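PDB 3EKI: high affinity transport system protein p37 from Mycoplasma hyorhinis, which binds thiamine diphosphate outside the cell membrane as the lipoprotein of a high-affinity transport system and probably delivers it for uptake. Local coordinates for residues F106-S114 and G123-F133; T338-G346 and E393-K403. One frame throughout, in Å; residues are numbered along the deposited sequence.

Contact 1 (F106-S114 and G123-F133); sequences FTVLLNNLS and GINASGKLVEF. With TPP (thiamine diphosphate), chain B.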
loop_
_atom_site.group_PDB
_atom_site.type_symbol
_atom_site.label_atom_id
_atom_site.label_comp_id
_atom_site.label_asym_id
_atom_site.label_seq_id
_atom_site.Cartn_x
_atom_site.Cartn_y
_atom_site.Cartn_z
ATOM N N PHE A 106 11.887 5.143 -0.040
ATOM C CA PHE A 106 11.489 5.338 1.350
ATOM C C PHE A 106 12.686 5.338 2.291
ATOM O O PHE A 106 12.632 5.997 3.329
ATOM C CB PHE A 106 10.483 4.288 1.826
ATOM C CG PHE A 106 11.080 2.997 2.342
ATOM C CD1 PHE A 106 11.234 2.756 3.706
ATOM C CD2 PHE A 106 11.475 2.031 1.439
ATOM C CE1 PHE A 106 11.800 1.565 4.131
ATOM C CE2 PHE A 106 12.042 0.839 1.866
ATOM C CZ PHE A 106 12.204 0.605 3.218
ATOM N N THR A 107 13.747 4.576 1.988
ATOM C CA THR A 107 14.880 4.624 2.911
ATOM C C THR A 107 15.423 6.050 3.003
ATOM O O THR A 107 15.761 6.557 4.075
ATOM C CB THR A 107 16.035 3.692 2.482
ATOM O OG1 THR A 107 16.552 4.167 1.234
ATOM C CG2 THR A 107 15.518 2.299 2.228
ATOM N N VAL A 108 15.523 6.697 1.847
ATOM C CA VAL A 108 15.991 8.080 1.812
ATOM C C VAL A 108 15.032 8.970 2.593
ATOM O O VAL A 108 15.455 9.897 3.285
ATOM C CB VAL A 108 16.138 8.594 0.374
ATOM C CG1 VAL A 108 16.602 10.039 0.355
ATOM C CG2 VAL A 108 17.108 7.703 -0.396
ATOM N N LEU A 109 13.737 8.709 2.502
ATOM C CA LEU A 109 12.799 9.570 3.221
ATOM C C LEU A 109 13.022 9.477 4.708
ATOM O O LEU A 109 13.128 10.472 5.433
ATOM C CB LEU A 109 11.351 9.190 2.924
ATOM C CG LEU A 109 10.314 10.068 3.633
ATOM C CD1 LEU A 109 10.227 11.400 2.885
ATOM C CD2 LEU A 109 8.961 9.402 3.716
ATOM N N LEU A 110 13.069 8.223 5.188
ATOM C CA LEU A 110 13.160 8.047 6.632
ATOM C C LEU A 110 14.539 8.453 7.135
ATOM O O LEU A 110 14.594 9.065 8.194
ATOM C CB LEU A 110 12.821 6.624 7.051
ATOM C CG LEU A 110 11.422 6.141 6.666
ATOM C CD1 LEU A 110 11.264 4.705 7.139
ATOM C CD2 LEU A 110 10.336 7.053 7.216
ATOM N N ASN A 111 15.590 8.130 6.389
ATOM C CA ASN A 111 16.903 8.589 6.846
ATOM C C ASN A 111 16.983 10.109 6.863
ATOM O O ASN A 111 17.551 10.706 7.773
ATOM C CB ASN A 111 17.988 8.050 5.927
ATOM C CG ASN A 111 18.255 6.568 6.027
ATOM O OD1 ASN A 111 17.782 5.892 6.933
ATOM N ND2 ASN A 111 19.031 6.069 5.068
ATOM N N ASN A 112 16.438 10.744 5.829
ATOM C CA ASN A 112 16.591 12.204 5.758
ATOM C C ASN A 112 15.716 12.853 6.814
ATOM O O ASN A 112 16.125 13.840 7.417
ATOM C CB ASN A 112 16.277 12.715 4.369
ATOM C CG ASN A 112 17.400 12.585 3.366
ATOM O OD1 ASN A 112 18.366 11.838 3.539
ATOM N ND2 ASN A 112 17.269 13.322 2.267
ATOM N N LEU A 113 14.527 12.322 7.073
ATOM C CA LEU A 113 13.732 12.898 8.152
ATOM C C LEU A 113 14.425 12.741 9.499
ATOM O O LEU A 113 14.283 13.579 10.400
ATOM C CB LEU A 113 12.359 12.243 8.216
ATOM C CG LEU A 113 11.359 12.625 7.126
ATOM C CD1 LEU A 113 10.116 11.745 7.229
ATOM C CD2 LEU A 113 10.977 14.091 7.204
ATOM N N SER A 114 15.172 11.650 9.644
ATOM C CA SER A 114 15.844 11.423 10.920
ATOM C C SER A 114 17.000 12.383 11.170
ATOM O O SER A 114 17.409 12.451 12.328
ATOM C CB SER A 114 16.406 9.995 10.955
ATOM O OG SER A 114 15.312 9.107 11.025
ATOM N N GLY A 123 6.882 13.518 5.357
ATOM C CA GLY A 123 6.515 12.692 4.192
ATOM C C GLY A 123 5.592 11.573 4.607
ATOM O O GLY A 123 5.304 11.382 5.786
ATOM N N ILE A 124 5.060 10.822 3.637
ATOM C CA ILE A 124 4.107 9.752 3.915
ATOM C C ILE A 124 4.714 8.410 3.489
ATOM O O ILE A 124 5.202 8.344 2.357
ATOM C CB ILE A 124 2.775 10.036 3.212
ATOM C CG1 ILE A 124 2.188 11.377 3.652
ATOM C CG2 ILE A 124 1.820 8.881 3.440
ATOM C CD1 ILE A 124 0.986 11.855 2.863
ATOM N N ASN A 125 4.721 7.468 4.424
ATOM C CA ASN A 125 5.460 6.228 4.306
ATOM C C ASN A 125 4.562 5.022 4.545
ATOM O O ASN A 125 3.617 5.095 5.303
ATOM C CB ASN A 125 6.620 6.148 5.317
ATOM C CG ASN A 125 7.763 5.280 4.849
ATOM O OD1 ASN A 125 8.659 5.739 4.143
ATOM N ND2 ASN A 125 7.810 3.996 5.203
ATOM N N ALA A 126 4.956 3.921 3.899
ATOM C CA ALA A 126 4.238 2.673 4.188
ATOM C C ALA A 126 4.335 2.372 5.678
ATOM O O ALA A 126 5.414 2.546 6.264
ATOM C CB ALA A 126 4.825 1.561 3.343
ATOM N N SER A 127 3.234 1.930 6.277
ATOM C CA SER A 127 3.204 1.715 7.711
ATOM C C SER A 127 4.158 0.644 8.217
ATOM O O SER A 127 4.877 0.796 9.213
ATOM C CB SER A 127 1.766 1.371 8.132
ATOM O OG SER A 127 1.369 0.090 7.645
ATOM N N GLY A 128 4.214 -0.514 7.541
ATOM C CA GLY A 128 5.076 -1.576 8.056
ATOM C C GLY A 128 6.524 -1.172 8.071
ATOM O O GLY A 128 7.259 -1.342 9.043
ATOM N N LYS A 129 6.987 -0.607 6.959
ATOM C CA LYS A 129 8.373 -0.166 6.848
ATOM C C LYS A 129 8.698 0.873 7.925
ATOM O O LYS A 129 9.778 0.923 8.494
ATOM C CB LYS A 129 8.626 0.428 5.473
ATOM C CG LYS A 129 8.670 -0.616 4.367
ATOM C CD LYS A 129 8.605 0.019 2.995
ATOM C CE LYS A 129 8.989 -1.014 1.929
ATOM N NZ LYS A 129 8.000 -0.991 0.825
ATOM N N LEU A 130 7.718 1.727 8.198
ATOM C CA LEU A 130 7.964 2.736 9.244
ATOM C C LEU A 130 8.057 2.098 10.616
ATOM O O LEU A 130 8.922 2.442 11.436
ATOM C CB LEU A 130 6.842 3.764 9.196
ATOM C CG LEU A 130 6.810 4.792 10.324
ATOM C CD1 LEU A 130 8.048 5.678 10.288
ATOM C CD2 LEU A 130 5.535 5.611 10.186
ATOM N N VAL A 131 7.170 1.153 10.910
ATOM C CA VAL A 131 7.209 0.466 12.192
ATOM C C VAL A 131 8.567 -0.199 12.359
ATOM O O VAL A 131 9.206 -0.074 13.404
ATOM C CB VAL A 131 6.060 -0.566 12.310
ATOM C CG1 VAL A 131 6.271 -1.521 13.481
ATOM C CG2 VAL A 131 4.717 0.154 12.437
ATOM N N GLU A 132 9.049 -0.895 11.331
ATOM C CA GLU A 132 10.340 -1.590 11.432
ATOM C C GLU A 132 11.473 -0.575 11.602
ATOM O O GLU A 132 12.466 -0.798 12.303
ATOM C CB GLU A 132 10.570 -2.457 10.214
ATOM C CG GLU A 132 9.601 -3.590 9.945
ATOM C CD GLU A 132 9.665 -4.739 10.931
ATOM O OE1 GLU A 132 10.657 -4.788 11.689
ATOM O OE2 GLU A 132 8.740 -5.587 10.947
ATOM N N PHE A 133 11.347 0.592 10.959
ATOM C CA PHE A 133 12.406 1.601 11.090
ATOM C C PHE A 133 12.441 2.134 12.515
ATOM O O PHE A 133 13.497 2.301 13.131
ATOM C CB PHE A 133 12.160 2.730 10.086
ATOM C CG PHE A 133 13.156 3.877 10.180
ATOM C CD1 PHE A 133 14.367 3.810 9.527
ATOM C CD2 PHE A 133 12.863 5.013 10.908
ATOM C CE1 PHE A 133 15.284 4.850 9.598
ATOM C CE2 PHE A 133 13.782 6.065 10.997
ATOM C CZ PHE A 133 14.976 5.985 10.326
HETATM N "N1'" TPP B . -4.364 3.025 -5.248
HETATM C "C2'" TPP B . -3.836 3.831 -6.202
HETATM C CM2 TPP B . -4.773 4.768 -6.972
HETATM N "N3'" TPP B . -2.517 3.818 -6.460
HETATM C "C4'" TPP B . -1.695 3.058 -5.688
HETATM N "N4'" TPP B . -0.380 3.127 -5.905
HETATM C "C5'" TPP B . -2.224 2.174 -4.737
HETATM C "C6'" TPP B . -3.601 2.187 -4.551
HETATM C "C7'" TPP B . -1.398 1.205 -3.877
HETATM N N3 TPP B . -0.904 1.739 -2.596
HETATM C C2 TPP B . -0.588 3.015 -2.370
HETATM S S1 TPP B . -0.077 3.201 -0.709
HETATM C C5 TPP B . -0.285 1.497 -0.382
HETATM C C4 TPP B . -0.627 0.880 -1.570
HETATM C CM4 TPP B . -1.106 -0.587 -1.615
HETATM C C6 TPP B . 0.060 0.824 0.951
HETATM C C7 TPP B . 1.577 0.669 1.097
HETATM O O7 TPP B . 2.058 -0.225 0.072
HETATM P PA TPP B . 3.551 -0.268 -0.472
HETATM O O1A TPP B . 3.571 -1.066 -1.722
HETATM O O2A TPP B . 4.102 1.124 -0.601
HETATM O O3A TPP B . 4.450 -0.901 0.660
HETATM P PB TPP B . 4.733 -2.465 0.894
HETATM O O1B TPP B . 3.454 -3.174 1.218
HETATM O O2B TPP B . 5.742 -2.476 2.111
HETATM O O3B TPP B . 5.508 -3.063 -0.356
#

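Contact 2 (T338-G346 and E393-K403); sequences TNPIPYDVG and EIVEVYEKAIK. With TPP (thiamine diphosphate), chain B.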
loop_
_atom_site.group_PDB
_atom_site.type_symbol
_atom_site.label_atom_id
_atom_site.label_comp_id
_atom_site.label_asym_id
_atom_site.label_seq_id
_atom_site.Cartn_x
_atom_site.Cartn_y
_atom_site.Cartn_z
ATOM N N THR A 338 -4.186 -11.702 2.825
ATOM C CA THR A 338 -3.447 -11.742 4.079
ATOM C C THR A 338 -4.202 -11.025 5.193
ATOM O O THR A 338 -5.299 -10.525 5.014
ATOM C CB THR A 338 -2.058 -11.099 3.954
ATOM O OG1 THR A 338 -2.199 -9.655 3.853
ATOM C CG2 THR A 338 -1.304 -11.553 2.713
ATOM N N ASN A 339 -3.579 -10.979 6.371
ATOM C CA ASN A 339 -4.027 -10.192 7.502
ATOM C C ASN A 339 -3.803 -8.715 7.145
ATOM O O ASN A 339 -3.005 -8.421 6.264
ATOM C CB ASN A 339 -3.286 -10.574 8.770
ATOM C CG ASN A 339 -3.492 -12.003 9.227
ATOM O OD1 ASN A 339 -4.548 -12.578 9.003
ATOM N ND2 ASN A 339 -2.467 -12.550 9.871
ATOM N N PRO A 340 -4.566 -7.850 7.801
ATOM C CA PRO A 340 -4.522 -6.422 7.449
ATOM C C PRO A 340 -3.555 -5.574 8.260
ATOM O O PRO A 340 -3.360 -5.829 9.450
ATOM C CB PRO A 340 -5.952 -6.044 7.807
ATOM C CG PRO A 340 -6.241 -6.836 9.042
ATOM C CD PRO A 340 -5.526 -8.153 8.853
ATOM N N ILE A 341 -2.990 -4.562 7.578
ATOM C CA ILE A 341 -2.131 -3.598 8.304
ATOM C C ILE A 341 -2.516 -2.187 7.905
ATOM O O ILE A 341 -3.234 -1.990 6.923
ATOM C CB ILE A 341 -0.643 -3.839 8.025
ATOM C CG1 ILE A 341 -0.219 -3.636 6.578
ATOM C CG2 ILE A 341 -0.256 -5.229 8.533
ATOM C CD1 ILE A 341 1.277 -3.696 6.333
ATOM N N PRO A 342 -2.116 -1.153 8.636
ATOM C CA PRO A 342 -2.607 0.189 8.298
ATOM C C PRO A 342 -2.110 0.739 6.970
ATOM O O PRO A 342 -1.049 0.370 6.505
ATOM C CB PRO A 342 -2.021 1.050 9.430
ATOM C CG PRO A 342 -1.840 0.062 10.556
ATOM C CD PRO A 342 -1.267 -1.164 9.841
ATOM N N TYR A 343 -2.915 1.626 6.383
ATOM C CA TYR A 343 -2.460 2.339 5.196
ATOM C C TYR A 343 -1.322 3.282 5.591
ATOM O O TYR A 343 -0.858 3.255 6.732
ATOM C CB TYR A 343 -3.608 3.084 4.506
ATOM C CG TYR A 343 -3.644 2.922 3.012
ATOM C CD1 TYR A 343 -3.510 3.964 2.123
ATOM C CD2 TYR A 343 -3.807 1.652 2.447
ATOM C CE1 TYR A 343 -3.541 3.775 0.749
ATOM C CE2 TYR A 343 -3.848 1.459 1.090
ATOM C CZ TYR A 343 -3.717 2.518 0.226
ATOM O OH TYR A 343 -3.752 2.319 -1.143
ATOM N N ASP A 344 -0.850 4.100 4.662
ATOM C CA ASP A 344 0.385 4.854 4.862
ATOM C C ASP A 344 0.234 5.905 5.969
ATOM O O ASP A 344 -0.854 6.378 6.260
ATOM C CB ASP A 344 0.804 5.490 3.554
ATOM C CG ASP A 344 1.338 4.532 2.509
ATOM O OD1 ASP A 344 1.159 3.304 2.704
ATOM O OD2 ASP A 344 1.926 5.018 1.511
ATOM N N VAL A 345 1.380 6.208 6.548
ATOM C CA VAL A 345 1.473 7.120 7.688
ATOM C C VAL A 345 2.349 8.315 7.361
ATOM O O VAL A 345 3.441 8.218 6.817
ATOM C CB VAL A 345 2.049 6.369 8.901
ATOM C CG1 VAL A 345 2.385 7.320 10.034
ATOM C CG2 VAL A 345 1.063 5.290 9.360
ATOM N N GLY A 346 1.863 9.489 7.718
ATOM C CA GLY A 346 2.614 10.732 7.580
ATOM C C GLY A 346 3.424 10.981 8.849
ATOM O O GLY A 346 2.933 10.902 9.968
ATOM N N GLU A 393 -2.510 2.227 17.406
ATOM C CA GLU A 393 -3.189 2.342 16.158
ATOM C C GLU A 393 -2.382 1.797 14.977
ATOM O O GLU A 393 -2.931 1.444 13.985
ATOM C CB GLU A 393 -3.500 3.815 15.894
ATOM C CG GLU A 393 -4.651 4.353 16.694
ATOM C CD GLU A 393 -4.915 5.764 16.335
ATOM O OE1 GLU A 393 -5.785 5.972 15.516
ATOM O OE2 GLU A 393 -4.134 6.549 16.747
ATOM N N ILE A 394 -1.076 1.765 15.115
ATOM C CA ILE A 394 -0.243 1.325 14.013
ATOM C C ILE A 394 0.609 0.112 14.396
ATOM O O ILE A 394 0.577 -0.841 13.739
ATOM C CB ILE A 394 0.709 2.438 13.468
ATOM C CG1 ILE A 394 -0.060 3.714 13.208
ATOM C CG2 ILE A 394 1.414 2.022 12.187
ATOM C CD1 ILE A 394 -1.018 3.603 12.168
ATOM N N VAL A 395 1.422 0.259 15.429
ATOM C CA VAL A 395 2.370 -0.785 15.752
ATOM C C VAL A 395 1.656 -2.098 16.118
ATOM O O VAL A 395 1.978 -3.110 15.628
ATOM C CB VAL A 395 3.361 -0.429 16.948
ATOM C CG1 VAL A 395 4.195 -1.602 17.284
ATOM C CG2 VAL A 395 4.198 0.733 16.593
ATOM N N GLU A 396 0.695 -2.011 16.996
ATOM C CA GLU A 396 0.032 -3.240 17.443
ATOM C C GLU A 396 -0.732 -3.848 16.267
ATOM O O GLU A 396 -0.891 -4.983 16.228
ATOM C CB GLU A 396 -0.918 -3.036 18.629
ATOM C CG GLU A 396 -0.179 -2.883 19.888
ATOM C CD GLU A 396 -1.011 -2.407 21.012
ATOM O OE1 GLU A 396 -2.191 -2.315 20.910
ATOM O OE2 GLU A 396 -0.431 -2.110 21.999
ATOM N N VAL A 397 -1.230 -3.049 15.376
ATOM C CA VAL A 397 -1.995 -3.609 14.297
ATOM C C VAL A 397 -1.052 -4.361 13.370
ATOM O O VAL A 397 -1.367 -5.410 12.930
ATOM C CB VAL A 397 -2.720 -2.487 13.518
ATOM C CG1 VAL A 397 -3.498 -2.953 12.214
ATOM C CG2 VAL A 397 -3.634 -1.807 14.415
ATOM N N TYR A 398 0.078 -3.750 13.052
ATOM C CA TYR A 398 1.077 -4.379 12.207
ATOM C C TYR A 398 1.589 -5.670 12.840
ATOM O O TYR A 398 1.687 -6.683 12.132
ATOM C CB TYR A 398 2.236 -3.437 11.935
ATOM C CG TYR A 398 3.434 -4.034 11.242
ATOM C CD1 TYR A 398 3.440 -4.219 9.863
ATOM C CD2 TYR A 398 4.574 -4.416 11.951
ATOM C CE1 TYR A 398 4.545 -4.768 9.228
ATOM C CE2 TYR A 398 5.667 -4.964 11.333
ATOM C CZ TYR A 398 5.650 -5.131 9.971
ATOM O OH TYR A 398 6.751 -5.682 9.348
ATOM N N GLU A 399 1.894 -5.608 14.140
ATOM C CA GLU A 399 2.469 -6.791 14.785
ATOM C C GLU A 399 1.463 -7.944 14.791
ATOM O O GLU A 399 1.909 -9.086 14.606
ATOM C CB GLU A 399 2.967 -6.460 16.186
ATOM C CG GLU A 399 4.232 -5.625 16.236
ATOM C CD GLU A 399 5.431 -6.071 15.446
ATOM O OE1 GLU A 399 6.174 -5.206 14.918
ATOM O OE2 GLU A 399 5.679 -7.294 15.326
ATOM N N LYS A 400 0.186 -7.681 14.984
ATOM C CA LYS A 400 -0.801 -8.763 14.986
ATOM C C LYS A 400 -0.842 -9.420 13.599
ATOM O O LYS A 400 -1.054 -10.630 13.515
ATOM C CB LYS A 400 -2.196 -8.301 15.394
ATOM C CG LYS A 400 -3.255 -9.382 15.350
ATOM C CD LYS A 400 -4.619 -8.857 15.791
ATOM C CE LYS A 400 -5.638 -9.993 15.796
ATOM N NZ LYS A 400 -6.897 -9.567 16.461
ATOM N N ALA A 401 -0.646 -8.640 12.539
ATOM C CA ALA A 401 -0.781 -9.181 11.184
ATOM C C ALA A 401 0.365 -10.087 10.787
ATOM O O ALA A 401 0.140 -11.012 9.992
ATOM C CB ALA A 401 -0.902 -8.052 10.170
ATOM N N ILE A 402 1.556 -9.824 11.308
ATOM C CA ILE A 402 2.721 -10.615 10.927
ATOM C C ILE A 402 2.959 -11.770 11.893
ATOM O O ILE A 402 3.869 -12.558 11.655
ATOM C CB ILE A 402 3.977 -9.736 10.819
ATOM C CG1 ILE A 402 4.386 -9.037 12.106
ATOM C CG2 ILE A 402 3.796 -8.739 9.679
ATOM C CD1 ILE A 402 5.860 -8.651 12.108
ATOM N N LYS A 403 2.154 -11.851 12.929
ATOM C CA LYS A 403 1.946 -13.048 13.723
ATOM C C LYS A 403 0.883 -13.906 13.031
ATOM O O LYS A 403 -0.186 -13.434 12.597
ATOM C CB LYS A 403 1.598 -12.690 15.166
ATOM C CG LYS A 403 2.829 -12.384 16.010
ATOM C CD LYS A 403 2.486 -11.673 17.305
ATOM C CE LYS A 403 3.678 -10.949 17.918
ATOM N NZ LYS A 403 3.284 -9.659 18.559
ATOM O OXT LYS A 403 1.188 -15.116 12.916
HETATM N "N1'" TPP B . -4.364 3.025 -5.248
HETATM C "C2'" TPP B . -3.836 3.831 -6.202
HETATM C CM2 TPP B . -4.773 4.768 -6.972
HETATM N "N3'" TPP B . -2.517 3.818 -6.460
HETATM C "C4'" TPP B . -1.695 3.058 -5.688
HETATM N "N4'" TPP B . -0.380 3.127 -5.905
HETATM C "C5'" TPP B . -2.224 2.174 -4.737
HETATM C "C6'" TPP B . -3.601 2.187 -4.551
HETATM C "C7'" TPP B . -1.398 1.205 -3.877
HETATM N N3 TPP B . -0.904 1.739 -2.596
HETATM C C2 TPP B . -0.588 3.015 -2.370
HETATM S S1 TPP B . -0.077 3.201 -0.709
HETATM C C5 TPP B . -0.285 1.497 -0.382
HETATM C C4 TPP B . -0.627 0.880 -1.570
HETATM C CM4 TPP B . -1.106 -0.587 -1.615
HETATM C C6 TPP B . 0.060 0.824 0.951
HETATM C C7 TPP B . 1.577 0.669 1.097
HETATM O O7 TPP B . 2.058 -0.225 0.072
HETATM P PA TPP B . 3.551 -0.268 -0.472
HETATM O O1A TPP B . 3.571 -1.066 -1.722
HETATM O O2A TPP B . 4.102 1.124 -0.601
HETATM O O3A TPP B . 4.450 -0.901 0.660
HETATM P PB TPP B . 4.733 -2.465 0.894
HETATM O O1B TPP B . 3.454 -3.174 1.218
HETATM O O2B TPP B . 5.742 -2.476 2.111
HETATM O O3B TPP B . 5.508 -3.063 -0.356
HETATM O O HOH W 1 -0.579 -11.759 6.990
HETATM O O HOH W 2 -2.132 -15.063 11.415
HETATM O O HOH W 3 -3.852 -6.537 12.138
#

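Contact 1 (F106-S114 and G123-F133)
The aliphatic chain of Lys-129 lies across one face of the Phe-106 ring, with CD 3.5 Å from the ring centroid and almost on the ring normal. With CG set between the backbone N and the carbonyl carbon (chi1 86°), the Phe-106 ring turns one face to the lysine, and Thr-107 CG2 sits near the rim of the opposite face. The lysine chain bends about its CD-CE bond, and its NZ donates to TPP O2B at 3.0 Å. The ammonium group is only an off-centre cation-pi partner; the ring meets chiefly the methylenes leading to the diphosphate and so probably helps to place NZ.

A second aromatic face is used farther along. Leu-110 CB stands over the centre of the Phe-133 ring, 3.8 Å from its centroid, while CD1 of the leucine touches Phe-133 CB. Ser-114 OG meets the edge of that ring, 3.2 Å from Phe-133 CZ, and donates to Leu-110 O from the face opposite to that used by Ser-114 N.

On the strand side of Leu-110, Asn-125 points its amide at the helix: OD1 touches Phe-106 CB at 3.3 Å and CD2 of both Leu-109 and Leu-110. Its ND2 turns back to Ala-126 O at the N-cap, a bond in both the amide and carbonyl planes (N-H...O 158°). Leu-109 CD1 lies over the side-chain-less Gly-123.

Helix 106-115 thus packs against strand 122-125 and helix 127-136 (the axes of 106-114 and 127-133 cross at -43°), with Ile-141 of strand 141-152 touching Leu-110, Leu-113 and Leu-130, and strand 345-349 pairing with strand 122-125.

Contact 2 (T338-G346 and E393-K403)
Ala-401 is the shallow point in the helix surface into which residues 339-341 press. Its CB takes Ile-341 CG2 at 3.3 Å, tighter than usual carbon contact, and lies 3.4 Å from Pro-340 O. Ile-341 can reach this spot because CG2 is placed beside its own backbone N, with CG1 between N and the carbonyl carbon (chi1 64°). The isoleucine then runs alongside Tyr-398, pointing the same way.

One and two turns back along the helix, the Pro-342 ring wedges between Val-397 and Ile-394: CD and CG abut Val-397 CG1, the nearer at 3.7 Å, and CB meets Ile-394 CD1. That same methyl also touches Val-345 CG2, filling the gap between Pro-342 and strand 345-349. In this member of the periplasmic binding protein clan, the C-terminal helix backs an extended run whose next residues enter the ligand pocket: Tyr-343 turns a ring face to TPP C6, which sits toward the rim, and Asp-344, hydrogen-bonded to Tyr-381 through OD2, sets OD1 beside the ethyl arm of TPP, with OD2 near the thiazolium sulfur.

At the far end Asn-339 grips the C-terminal part of segment 393-403. ND2 donates almost straight to Ala-401 O (3.0 Å, N-H...O 170°), the acceptor lying in the amide plane, while OD1 accepts from Tyr-162 N. One water joins Asn-339 ND2 to Lys-403 O, and another spans Pro-340 O and Val-397 O.

Overall arrangement
Followed from the N terminus, the chain makes contact 1 first, closing a short loop in which helix 106-115 is followed by strand 122-125 and helix 127-136. Contact 2 comes wholly later, closing a longer loop between 338-346 and the C-terminal helix 390-402; the two are in series and neither nest nor cross. They are nevertheless joined in space. Strands 122-125 and 345-349 run antiparallel as neighbours in one sheet, and helix 127-136 lies against helix 390-402, where Glu-132 OE2 and Tyr-398 OH probably share a hydrogen bond, as do Ser-127 OG and Pro-342 O. Both contacts reach TPP, contact 1 at the diphosphate and contact 2 at the thiazolium and its ethyl arm.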